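Long-range contacts in hemolysin activator protein CdiB (Acinetobacter baumannii ACICU, PDB 6WIL), which probably exports the toxin CdiA across the outer membrane, as the TpsB transporter of a contact-dependent growth inhibition system: residues P34-K39 with S326-T331; L47-S52 with T97-N102; N77-A82 with N109-K114; S119-S124 with L133-Q138. All blocks are in the same frame, centred on the assembly; numbering follows the deposited sequence.

Interaction 1: residues P34-K39 with S326-T331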
loop_
_atom_site.group_PDB
_atom_site.type_symbol
_atom_site.label_atom_id
_atom_site.label_comp_id
_atom_site.label_asym_id
_atom_site.label_seq_id
_atom_site.Cartn_x
_atom_site.Cartn_y
_atom_site.Cartn_z
ATOM N N PRO A 34 10.920 5.587 7.461
ATOM C CA PRO A 34 11.108 4.666 8.588
ATOM C C PRO A 34 12.169 5.153 9.565
ATOM O O PRO A 34 13.079 5.907 9.211
ATOM C CB PRO A 34 11.532 3.355 7.912
ATOM C CG PRO A 34 11.962 3.740 6.531
ATOM C CD PRO A 34 11.125 4.920 6.165
ATOM N N TYR A 35 12.033 4.709 10.816
ATOM C CA TYR A 35 12.945 5.085 11.890
ATOM C C TYR A 35 12.808 4.075 13.022
ATOM O O TYR A 35 11.915 3.225 13.017
ATOM C CB TYR A 35 12.666 6.509 12.390
ATOM C CG TYR A 35 11.260 6.709 12.913
ATOM C CD1 TYR A 35 10.949 6.461 14.246
ATOM C CD2 TYR A 35 10.240 7.142 12.074
ATOM C CE1 TYR A 35 9.665 6.637 14.727
ATOM C CE2 TYR A 35 8.953 7.322 12.546
ATOM C CZ TYR A 35 8.671 7.067 13.872
ATOM O OH TYR A 35 7.391 7.242 14.343
ATOM N N GLN A 36 13.712 4.186 14.009
ATOM C CA GLN A 36 13.690 3.359 15.225
ATOM C C GLN A 36 13.836 4.286 16.432
ATOM O O GLN A 36 14.906 4.379 17.040
ATOM C CB GLN A 36 14.782 2.294 15.194
ATOM C CG GLN A 36 14.532 1.178 14.202
ATOM C CD GLN A 36 15.386 -0.042 14.475
ATOM O OE1 GLN A 36 14.905 -1.044 15.006
ATOM N NE2 GLN A 36 16.662 0.035 14.116
ATOM N N ASN A 37 12.741 4.962 16.784
ATOM C CA ASN A 37 12.794 5.973 17.836
ATOM C C ASN A 37 12.949 5.348 19.218
ATOM O O ASN A 37 13.722 5.848 20.045
ATOM C CB ASN A 37 11.545 6.853 17.768
ATOM C CG ASN A 37 11.297 7.620 19.050
ATOM O OD1 ASN A 37 11.946 8.631 19.320
ATOM N ND2 ASN A 37 10.344 7.146 19.844
ATOM N N THR A 38 12.225 4.260 19.494
ATOM C CA THR A 38 12.338 3.577 20.784
ATOM C C THR A 38 13.605 2.724 20.756
ATOM O O THR A 38 13.582 1.501 20.595
ATOM C CB THR A 38 11.090 2.751 21.087
ATOM O OG1 THR A 38 11.353 1.858 22.177
ATOM C CG2 THR A 38 10.636 1.957 19.862
ATOM N N LYS A 39 14.740 3.404 20.913
ATOM C CA LYS A 39 16.047 2.770 20.854
ATOM C C LYS A 39 16.545 2.530 22.270
ATOM O O LYS A 39 16.904 3.498 22.960
ATOM C CB LYS A 39 17.024 3.658 20.083
ATOM C CG LYS A 39 18.217 2.948 19.464
ATOM C CD LYS A 39 18.906 3.862 18.456
ATOM C CE LYS A 39 20.234 3.295 17.982
ATOM N NZ LYS A 39 20.078 1.990 17.283
ATOM N N SER A 326 3.947 2.040 13.326
ATOM C CA SER A 326 5.134 2.445 14.064
ATOM C C SER A 326 6.127 3.021 13.067
ATOM O O SER A 326 5.826 3.180 11.879
ATOM C CB SER A 326 5.755 1.273 14.826
ATOM O OG SER A 326 6.630 0.546 13.979
ATOM N N GLY A 327 7.331 3.310 13.558
ATOM C CA GLY A 327 8.388 3.782 12.685
ATOM C C GLY A 327 8.810 2.776 11.636
ATOM O O GLY A 327 9.447 3.156 10.651
ATOM N N GLN A 328 8.462 1.497 11.814
ATOM C CA GLN A 328 8.883 0.464 10.877
ATOM C C GLN A 328 7.730 -0.354 10.303
ATOM O O GLN A 328 7.984 -1.313 9.562
ATOM C CB GLN A 328 9.893 -0.479 11.542
ATOM C CG GLN A 328 11.053 0.238 12.201
ATOM C CD GLN A 328 12.320 -0.583 12.202
ATOM O OE1 GLN A 328 13.105 -0.534 11.254
ATOM N NE2 GLN A 328 12.531 -1.345 13.269
ATOM N N HIS A 329 6.478 -0.016 10.609
ATOM C CA HIS A 329 5.386 -0.806 10.060
ATOM C C HIS A 329 4.109 0.018 10.016
ATOM O O HIS A 329 3.949 0.998 10.748
ATOM C CB HIS A 329 5.171 -2.096 10.862
ATOM C CG HIS A 329 4.203 -1.957 11.997
ATOM N ND1 HIS A 329 4.562 -1.445 13.224
ATOM C CD2 HIS A 329 2.893 -2.283 12.094
ATOM C CE1 HIS A 329 3.511 -1.453 14.027
ATOM N NE2 HIS A 329 2.486 -1.958 13.365
ATOM N N LYS A 330 3.196 -0.408 9.142
ATOM C CA LYS A 330 1.874 0.190 9.012
ATOM C C LYS A 330 0.892 -0.903 8.620
ATOM O O LYS A 330 1.114 -1.606 7.632
ATOM C CB LYS A 330 1.881 1.315 7.971
ATOM C CG LYS A 330 0.575 2.069 7.836
ATOM C CD LYS A 330 0.793 3.371 7.074
ATOM C CE LYS A 330 -0.521 3.982 6.621
ATOM N NZ LYS A 330 -0.319 5.293 5.949
ATOM N N THR A 331 -0.182 -1.048 9.398
ATOM C CA THR A 331 -1.173 -2.097 9.197
ATOM C C THR A 331 -2.564 -1.485 9.151
ATOM O O THR A 331 -2.893 -0.614 9.962
ATOM C CB THR A 331 -1.117 -3.152 10.319
ATOM O OG1 THR A 331 0.200 -3.711 10.396
ATOM C CG2 THR A 331 -2.122 -4.269 10.062
#
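G327 places its CA squarely over the ring of Y35. The atom lies 3.5 Å from the ring centroid and 14° off the ring normal, a CH-pi contact made by the glycine backbone itself. On Y35, CG stands between the backbone N and the carbonyl carbon (chi1 59°), and the far end of the ring approaches the glycine although CB points away from it. D175 of helix 171-181 hydrogen-bonds the phenol OH. Beside the ring, Y35 N donates to G327 O (3.0 Å), reaching it from above the carbonyl plane, and the same oxygen receives a CA-H contact from P34. Q328 then lays its CG 3.2 Å from Y35 O, and its side chain crosses that of Q36 at a slant, the two amide planes being 38° apart. Around G327 the turn is closed within its own segment: S326 OG accepts from Q328 N, an ST turn, and S326 N donates to H329 O. The contact thus sets the connection between the N-terminal helix 8-27 and the POTRA domains against a tight hairpin turn joining strands 308-326 and 329-346 of the 16-stranded TpsB barrel.

Interaction 2: residues L47-S52 with T97-N102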
loop_
_atom_site.group_PDB
_atom_site.type_symbol
_atom_site.label_atom_id
_atom_site.label_comp_id
_atom_site.label_asym_id
_atom_site.label_seq_id
_atom_site.Cartn_x
_atom_site.Cartn_y
_atom_site.Cartn_z
ATOM N N LEU A 47 17.327 -4.704 36.049
ATOM C CA LEU A 47 17.135 -3.353 36.558
ATOM C C LEU A 47 17.597 -3.193 37.997
ATOM O O LEU A 47 18.095 -2.123 38.361
ATOM C CB LEU A 47 15.656 -2.958 36.460
ATOM C CG LEU A 47 14.991 -3.209 35.101
ATOM C CD1 LEU A 47 13.482 -3.033 35.199
ATOM C CD2 LEU A 47 15.576 -2.291 34.041
ATOM N N VAL A 48 17.455 -4.234 38.812
ATOM C CA VAL A 48 17.825 -4.190 40.222
ATOM C C VAL A 48 19.250 -4.703 40.379
ATOM O O VAL A 48 19.595 -5.777 39.872
ATOM C CB VAL A 48 16.846 -5.019 41.069
ATOM C CG1 VAL A 48 17.232 -4.972 42.542
ATOM C CG2 VAL A 48 15.426 -4.526 40.868
ATOM N N VAL A 49 20.080 -3.933 41.080
ATOM C CA VAL A 49 21.449 -4.317 41.397
ATOM C C VAL A 49 21.636 -4.224 42.909
ATOM O O VAL A 49 20.791 -3.692 43.629
ATOM C CB VAL A 49 22.488 -3.447 40.658
ATOM C CG1 VAL A 49 22.388 -3.655 39.153
ATOM C CG2 VAL A 49 22.291 -1.980 41.001
ATOM N N GLU A 50 22.761 -4.761 43.386
ATOM C CA GLU A 50 23.088 -4.730 44.810
ATOM C C GLU A 50 23.752 -3.398 45.149
ATOM O O GLU A 50 24.759 -3.029 44.535
ATOM C CB GLU A 50 24.000 -5.902 45.169
ATOM N N GLU A 51 23.192 -2.677 46.124
ATOM C CA GLU A 51 23.537 -1.279 46.356
ATOM C C GLU A 51 23.788 -1.007 47.832
ATOM O O GLU A 51 23.348 -1.753 48.710
ATOM C CB GLU A 51 22.432 -0.357 45.855
ATOM C CG GLU A 51 21.741 -0.903 44.639
ATOM C CD GLU A 51 21.113 0.169 43.805
ATOM O OE1 GLU A 51 19.905 0.064 43.527
ATOM O OE2 GLU A 51 21.829 1.117 43.433
ATOM N N SER A 52 24.478 0.107 48.094
ATOM C CA SER A 52 24.981 0.388 49.433
ATOM C C SER A 52 23.813 0.709 50.371
ATOM O O SER A 52 23.541 -0.097 51.269
ATOM C CB SER A 52 26.046 1.490 49.381
ATOM O OG SER A 52 26.844 1.372 48.214
ATOM N N THR A 97 19.762 3.747 44.719
ATOM C CA THR A 97 19.665 4.831 43.745
ATOM C C THR A 97 19.905 4.345 42.319
ATOM O O THR A 97 19.244 4.805 41.381
ATOM C CB THR A 97 20.649 5.953 44.090
ATOM O OG1 THR A 97 21.997 5.499 43.912
ATOM C CG2 THR A 97 20.460 6.408 45.529
ATOM N N GLN A 98 20.835 3.407 42.130
ATOM C CA GLN A 98 21.144 2.976 40.770
ATOM C C GLN A 98 20.024 2.118 40.185
ATOM O O GLN A 98 19.685 2.261 39.006
ATOM C CB GLN A 98 22.479 2.233 40.729
ATOM C CG GLN A 98 22.847 1.729 39.343
ATOM C CD GLN A 98 22.837 2.835 38.301
ATOM O OE1 GLN A 98 23.340 3.933 38.541
ATOM N NE2 GLN A 98 22.252 2.554 37.141
ATOM N N SER A 99 19.430 1.222 40.983
ATOM C CA SER A 99 18.307 0.432 40.479
ATOM C C SER A 99 17.089 1.307 40.230
ATOM O O SER A 99 16.345 1.086 39.268
ATOM C CB SER A 99 17.937 -0.690 41.450
ATOM O OG SER A 99 19.034 -1.548 41.702
ATOM N N LEU A 100 16.855 2.288 41.104
ATOM C CA LEU A 100 15.736 3.201 40.901
ATOM C C LEU A 100 15.892 3.966 39.593
ATOM O O LEU A 100 14.915 4.169 38.862
ATOM C CB LEU A 100 15.621 4.158 42.087
ATOM C CG LEU A 100 14.496 5.193 42.037
ATOM C CD1 LEU A 100 13.146 4.518 41.864
ATOM C CD2 LEU A 100 14.508 6.057 43.288
ATOM N N HIS A 101 17.121 4.377 39.271
ATOM C CA HIS A 101 17.372 5.044 37.998
ATOM C C HIS A 101 17.072 4.119 36.824
ATOM O O HIS A 101 16.546 4.559 35.795
ATOM C CB HIS A 101 18.818 5.534 37.944
ATOM C CG HIS A 101 19.147 6.318 36.711
ATOM N ND1 HIS A 101 18.278 7.231 36.155
ATOM C CD2 HIS A 101 20.255 6.329 35.931
ATOM C CE1 HIS A 101 18.834 7.770 35.085
ATOM N NE2 HIS A 101 20.033 7.240 34.927
ATOM N N ASN A 102 17.394 2.831 36.964
ATOM C CA ASN A 102 17.151 1.882 35.882
ATOM C C ASN A 102 15.666 1.571 35.739
ATOM O O ASN A 102 15.161 1.440 34.619
ATOM C CB ASN A 102 17.950 0.600 36.118
ATOM C CG ASN A 102 19.446 0.822 36.026
ATOM O OD1 ASN A 102 19.905 1.784 35.407
ATOM N ND2 ASN A 102 20.218 -0.074 36.635
#
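E51 and S99 meet through a compact set of short hydrogen bonds. The hydroxyl S99 OG gives its proton to E51 OE1 at 2.6 Å and accepts from V49 N at 2.7 Å, the latter bond almost straight (170°), so a single serine ties together two residues of the 47-52 segment. E51 OE1 also takes S99 N, at 2.8 Å. Both serine donors come to it from the same face of the carboxylate, the hydroxyl from well above the plane and the N-H closer to it. E51 OE2 uses its syn lone pair for Q98 N, again at 2.8 Å. The carboxylate therefore sits over the N-H groups at the start of helix 97-113, where the helix end would be expected to favour its negative charge; G96 N adds a weak bond to OE1. This helix belongs to the ShlB-type POTRA domain, and the loop lying against its first turn runs on to C54, which is disulfide-linked to C94. Farther out the contact becomes packing. V49 CG2 stands 3.4 Å from S99 OG and brushes Q98 CG. L47 O receives a CA-H contact from S99 at 3.3 Å, while L47 and N102 approach CB to CB at 4.2 Å. Q88 OE1 accepts from the backbone N of both L47 and V48, and the L47 side chain continues along the helix onto I103 and Y106.

Interaction 3: residues N77-A82 with N109-K114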
loop_
_atom_site.group_PDB
_atom_site.type_symbol
_atom_site.label_atom_id
_atom_site.label_comp_id
_atom_site.label_asym_id
_atom_site.label_seq_id
_atom_site.Cartn_x
_atom_site.Cartn_y
_atom_site.Cartn_z
ATOM N N ASN A 77 -1.613 2.957 32.611
ATOM C CA ASN A 77 -1.333 1.851 33.520
ATOM C C ASN A 77 -0.401 0.812 32.908
ATOM O O ASN A 77 0.156 -0.008 33.645
ATOM C CB ASN A 77 -2.634 1.182 33.976
ATOM C CG ASN A 77 -3.454 0.637 32.819
ATOM O OD1 ASN A 77 -3.022 -0.271 32.107
ATOM N ND2 ASN A 77 -4.657 1.174 32.642
ATOM N N PHE A 78 -0.213 0.826 31.585
ATOM C CA PHE A 78 0.713 -0.112 30.959
ATOM C C PHE A 78 2.153 0.128 31.394
ATOM O O PHE A 78 2.988 -0.773 31.262
ATOM C CB PHE A 78 0.608 -0.024 29.432
ATOM C CG PHE A 78 1.172 1.241 28.855
ATOM C CD1 PHE A 78 0.398 2.388 28.778
ATOM C CD2 PHE A 78 2.473 1.284 28.377
ATOM C CE1 PHE A 78 0.912 3.556 28.243
ATOM C CE2 PHE A 78 2.997 2.452 27.846
ATOM C CZ PHE A 78 2.215 3.589 27.778
ATOM N N VAL A 79 2.463 1.323 31.895
ATOM C CA VAL A 79 3.802 1.596 32.407
ATOM C C VAL A 79 4.060 0.787 33.672
ATOM O O VAL A 79 5.110 0.151 33.818
ATOM C CB VAL A 79 3.982 3.105 32.649
ATOM C CG1 VAL A 79 5.201 3.366 33.519
ATOM C CG2 VAL A 79 4.094 3.845 31.319
ATOM N N ILE A 80 3.107 0.800 34.606
ATOM C CA ILE A 80 3.246 -0.003 35.817
ATOM C C ILE A 80 3.116 -1.485 35.486
ATOM O O ILE A 80 3.808 -2.328 36.073
ATOM C CB ILE A 80 2.218 0.439 36.874
ATOM C CG1 ILE A 80 2.463 1.893 37.278
ATOM C CG2 ILE A 80 2.284 -0.462 38.101
ATOM C CD1 ILE A 80 3.824 2.128 37.892
ATOM N N LYS A 81 2.232 -1.825 34.542
ATOM C CA LYS A 81 2.113 -3.205 34.081
ATOM C C LYS A 81 3.462 -3.756 33.634
ATOM O O LYS A 81 3.854 -4.863 34.020
ATOM C CB LYS A 81 1.109 -3.292 32.931
ATOM C CG LYS A 81 -0.291 -3.735 33.313
ATOM C CD LYS A 81 -0.995 -4.307 32.088
ATOM C CE LYS A 81 -2.356 -3.677 31.863
ATOM N NZ LYS A 81 -2.678 -3.601 30.409
ATOM N N ALA A 82 4.188 -2.988 32.816
ATOM C CA ALA A 82 5.472 -3.463 32.313
ATOM C C ALA A 82 6.486 -3.618 33.439
ATOM O O ALA A 82 7.286 -4.560 33.430
ATOM C CB ALA A 82 5.999 -2.518 31.235
ATOM N N ASN A 109 11.372 4.212 28.617
ATOM C CA ASN A 109 11.470 3.540 27.327
ATOM C C ASN A 109 10.129 2.938 26.929
ATOM O O ASN A 109 9.748 2.970 25.754
ATOM C CB ASN A 109 12.555 2.463 27.378
ATOM C CG ASN A 109 12.639 1.654 26.098
ATOM O OD1 ASN A 109 13.212 2.102 25.106
ATOM N ND2 ASN A 109 12.076 0.450 26.118
ATOM N N GLU A 110 9.394 2.397 27.902
ATOM C CA GLU A 110 8.058 1.883 27.621
ATOM C C GLU A 110 7.116 3.008 27.215
ATOM O O GLU A 110 6.218 2.812 26.386
ATOM C CB GLU A 110 7.517 1.142 28.842
ATOM C CG GLU A 110 6.388 0.195 28.515
ATOM C CD GLU A 110 6.763 -0.773 27.412
ATOM O OE1 GLU A 110 7.783 -1.482 27.565
ATOM O OE2 GLU A 110 6.052 -0.805 26.384
ATOM N N LEU A 111 7.306 4.195 27.793
ATOM C CA LEU A 111 6.520 5.357 27.394
ATOM C C LEU A 111 6.789 5.717 25.939
ATOM O O LEU A 111 5.858 5.965 25.163
ATOM C CB LEU A 111 6.842 6.535 28.318
ATOM C CG LEU A 111 5.793 7.632 28.481
ATOM C CD1 LEU A 111 4.501 7.042 29.023
ATOM C CD2 LEU A 111 6.313 8.725 29.405
ATOM N N LEU A 112 8.067 5.742 25.548
ATOM C CA LEU A 112 8.420 6.003 24.158
ATOM C C LEU A 112 7.985 4.865 23.242
ATOM O O LEU A 112 7.691 5.101 22.064
ATOM C CB LEU A 112 9.927 6.232 24.036
ATOM C CG LEU A 112 10.496 7.372 24.880
ATOM C CD1 LEU A 112 12.003 7.488 24.692
ATOM C CD2 LEU A 112 9.806 8.683 24.532
ATOM N N LYS A 113 7.946 3.633 23.758
ATOM C CA LYS A 113 7.483 2.503 22.959
ATOM C C LYS A 113 6.067 2.732 22.448
ATOM O O LYS A 113 5.757 2.423 21.291
ATOM C CB LYS A 113 7.542 1.215 23.780
ATOM C CG LYS A 113 8.651 0.260 23.389
ATOM C CD LYS A 113 8.477 -1.070 24.107
ATOM C CE LYS A 113 9.647 -2.002 23.850
ATOM N NZ LYS A 113 9.785 -3.006 24.940
ATOM N N LYS A 114 5.194 3.274 23.292
ATOM C CA LYS A 114 3.818 3.543 22.903
ATOM C C LYS A 114 3.648 4.891 22.212
ATOM O O LYS A 114 2.532 5.217 21.794
ATOM C CB LYS A 114 2.898 3.456 24.125
ATOM C CG LYS A 114 2.236 2.092 24.311
ATOM C CD LYS A 114 3.260 0.974 24.445
ATOM C CE LYS A 114 2.594 -0.392 24.420
ATOM N NZ LYS A 114 1.532 -0.503 25.456
#
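E110 O takes the backbone N-H of K114 at 3.3 Å and meets the edge of F78, whose CE2 lies 3.6 Å away with the oxygen in the ring plane. One face of that ring belongs to K114. Its CB, CG and CD run past the CZ-CE2 rim, with CG over the face 4.0 Å from the centroid, and the bend at chi4 (-55°) sets NZ above the CD2 edge of the ring, an off-centre cation-pi contact 4.1 Å from the centroid and 33° from the normal. The lysine chain and the phenylalanine head opposite ways as they pass. V79 CG2, from the same helix as F78, covers the other face toward its rim. V79 CG2 also touches L111 CD1 at 4.0 Å, and A82 CB rests on E110 CG at 3.9 Å. K113 offers the E110 carboxylate a long salt bridge within their own helix. Polar and charged groups thus border the contact on the F78 side, while V79 and L111 carry it inward onto I121 of the strand beneath. The axes of the helix segments 77-82 and 109-113 approach to 9.7 Å with their directions 130° apart, an oblique, roughly antiparallel pair that packs on the sheet of a POTRA domain.

Interaction 4: residues S119-S124 with L133-Q138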
loop_
_atom_site.group_PDB
_atom_site.type_symbol
_atom_site.label_atom_id
_atom_site.label_comp_id
_atom_site.label_asym_id
_atom_site.label_seq_id
_atom_site.Cartn_x
_atom_site.Cartn_y
_atom_site.Cartn_z
ATOM N N SER A 119 6.164 13.068 26.913
ATOM C CA SER A 119 5.828 12.753 28.289
ATOM C C SER A 119 7.060 12.218 29.013
ATOM O O SER A 119 8.025 11.766 28.392
ATOM C CB SER A 119 4.683 11.740 28.350
ATOM O OG SER A 119 3.451 12.357 28.023
ATOM N N GLN A 120 7.024 12.290 30.343
ATOM C CA GLN A 120 8.181 11.940 31.160
ATOM C C GLN A 120 7.732 11.254 32.440
ATOM O O GLN A 120 6.848 11.755 33.142
ATOM C CB GLN A 120 9.016 13.181 31.499
ATOM C CG GLN A 120 10.235 12.898 32.365
ATOM C CD GLN A 120 11.315 12.123 31.630
ATOM O OE1 GLN A 120 11.759 12.522 30.552
ATOM N NE2 GLN A 120 11.743 11.006 32.212
ATOM N N ILE A 121 8.343 10.113 32.735
ATOM C CA ILE A 121 8.120 9.427 34.002
ATOM C C ILE A 121 8.943 10.118 35.079
ATOM O O ILE A 121 10.157 10.299 34.931
ATOM C CB ILE A 121 8.489 7.938 33.890
ATOM C CG1 ILE A 121 7.598 7.234 32.866
ATOM C CG2 ILE A 121 8.372 7.254 35.243
ATOM C CD1 ILE A 121 6.145 7.148 33.283
ATOM N N VAL A 122 8.283 10.521 36.161
ATOM C CA VAL A 122 8.972 11.067 37.321
ATOM C C VAL A 122 8.649 10.194 38.524
ATOM O O VAL A 122 7.706 9.398 38.517
ATOM C CB VAL A 122 8.598 12.539 37.598
ATOM C CG1 VAL A 122 8.973 13.410 36.412
ATOM C CG2 VAL A 122 7.120 12.663 37.912
ATOM N N VAL A 123 9.455 10.349 39.568
ATOM C CA VAL A 123 9.298 9.592 40.801
ATOM C C VAL A 123 8.947 10.561 41.920
ATOM O O VAL A 123 9.494 11.667 41.991
ATOM C CB VAL A 123 10.569 8.781 41.133
ATOM C CG1 VAL A 123 11.806 9.661 41.047
ATOM C CG2 VAL A 123 10.456 8.136 42.509
ATOM N N SER A 124 8.011 10.153 42.775
ATOM C CA SER A 124 7.673 10.887 43.988
ATOM C C SER A 124 8.323 10.191 45.180
ATOM O O SER A 124 7.665 9.409 45.879
ATOM C CB SER A 124 6.156 10.967 44.157
ATOM O OG SER A 124 5.520 11.186 42.908
ATOM N N LEU A 133 7.027 2.612 46.176
ATOM C CA LEU A 133 7.555 3.230 44.966
ATOM C C LEU A 133 6.391 3.853 44.207
ATOM O O LEU A 133 5.561 3.141 43.635
ATOM C CB LEU A 133 8.287 2.210 44.102
ATOM C CG LEU A 133 8.836 2.816 42.807
ATOM C CD1 LEU A 133 9.807 3.938 43.124
ATOM C CD2 LEU A 133 9.495 1.757 41.943
ATOM N N ASN A 134 6.322 5.180 44.211
ATOM C CA ASN A 134 5.216 5.905 43.600
ATOM C C ASN A 134 5.733 6.650 42.376
ATOM O O ASN A 134 6.525 7.590 42.499
ATOM C CB ASN A 134 4.571 6.855 44.606
ATOM C CG ASN A 134 3.703 6.125 45.610
ATOM O OD1 ASN A 134 3.312 4.979 45.387
ATOM N ND2 ASN A 134 3.383 6.787 46.711
ATOM N N LEU A 135 5.284 6.222 41.203
ATOM C CA LEU A 135 5.657 6.846 39.946
ATOM C C LEU A 135 4.593 7.846 39.521
ATOM O O LEU A 135 3.414 7.712 39.858
ATOM C CB LEU A 135 5.848 5.803 38.848
ATOM C CG LEU A 135 7.078 4.912 38.982
ATOM C CD1 LEU A 135 7.182 3.999 37.776
ATOM C CD2 LEU A 135 8.330 5.758 39.132
ATOM N N SER A 136 5.025 8.859 38.781
ATOM C CA SER A 136 4.101 9.833 38.225
ATOM C C SER A 136 4.477 10.118 36.786
ATOM O O SER A 136 5.604 9.867 36.356
ATOM C CB SER A 136 4.091 11.140 39.016
ATOM O OG SER A 136 3.205 11.039 40.106
ATOM N N ILE A 137 3.529 10.674 36.042
ATOM C CA ILE A 137 3.729 10.938 34.624
ATOM C C ILE A 137 3.521 12.422 34.355
ATOM O O ILE A 137 2.454 12.980 34.645
ATOM C CB ILE A 137 2.813 10.076 33.740
ATOM C CG1 ILE A 137 3.068 10.396 32.265
ATOM C CG2 ILE A 137 1.347 10.280 34.089
ATOM C CD1 ILE A 137 2.556 9.368 31.306
ATOM N N GLN A 138 4.544 13.059 33.803
ATOM C CA GLN A 138 4.406 14.410 33.269
ATOM C C GLN A 138 3.808 14.297 31.876
ATOM O O GLN A 138 4.511 14.109 30.883
ATOM C CB GLN A 138 5.750 15.122 33.244
ATOM C CG GLN A 138 6.042 15.889 34.508
ATOM C CD GLN A 138 7.518 16.156 34.687
ATOM O OE1 GLN A 138 8.330 15.816 33.825
ATOM N NE2 GLN A 138 7.880 16.756 35.816
#
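Q120 and Q138 leave the sheet as neighbours on one face, with their amide planes 80° apart. The Q120 amide is turned back on its own strand, where NE2 donates to I121 O. Q138 instead crosses V122 at about a right angle and lays its amide against V122 CG1, with CD 3.6 Å from that methyl. On the same face V122 CG2 meets S136 CB, also at 3.6 Å, and the hydroxyl of S136 hydrogen-bonds I63 O, just past the neighbouring strand 59-62. Beneath these groups the backbones pair antiparallel: Q120 with Q138 and V122 with S136 are the hydrogen-bonded pairs, the two bonds between V122 and S136 measuring 2.8 Å (V122 N to S136 O) and 2.7 Å (S136 N to V122 O). This is the beta hairpin that closes the β-α-α-β-β order of a POTRA domain, and strand 132-149 also pairs in parallel with strand 59-62. The non-hydrogen-bonded pairs, I121 with I137 and V123 with L135, turn their side chains to the opposite, helix-covered face. There I121 and L135 meet at an oblique angle, CG2 to CD2 at 4.2 Å, with V79 and I80 of helix 77-85 against them. I121 CD1 reaches toward I137 CB, and L111 of helix 97-113 packs on I137. Past V123, S124 N donates to N134 O at 3.0 Å, the bond nearly in line with the carbonyl.

Interactions 3 and 4 lie within one POTRA domain, and interaction 2 lays the preceding loop on that domain's helix 97-113; all three are partly buried, whereas interaction 1, at the barrel, is a surface contact with none of its touching residues buried. Helix 97-113 serves interaction 2 at its start and interaction 3 at its end. In interactions 3 and 4, L111 and I80 of the helices press on I137 and L135 of the hairpin, while L100 of interaction 2 meets L133. Chemistry follows position: carboxylate and hydroxyl bonds at a helix start, ring and aliphatic packing between helices, backbone pairing in the sheet, glycine on tyrosine at the barrel turn. Segment 34-39 bridges the regions, T38 also touching N109 and K113.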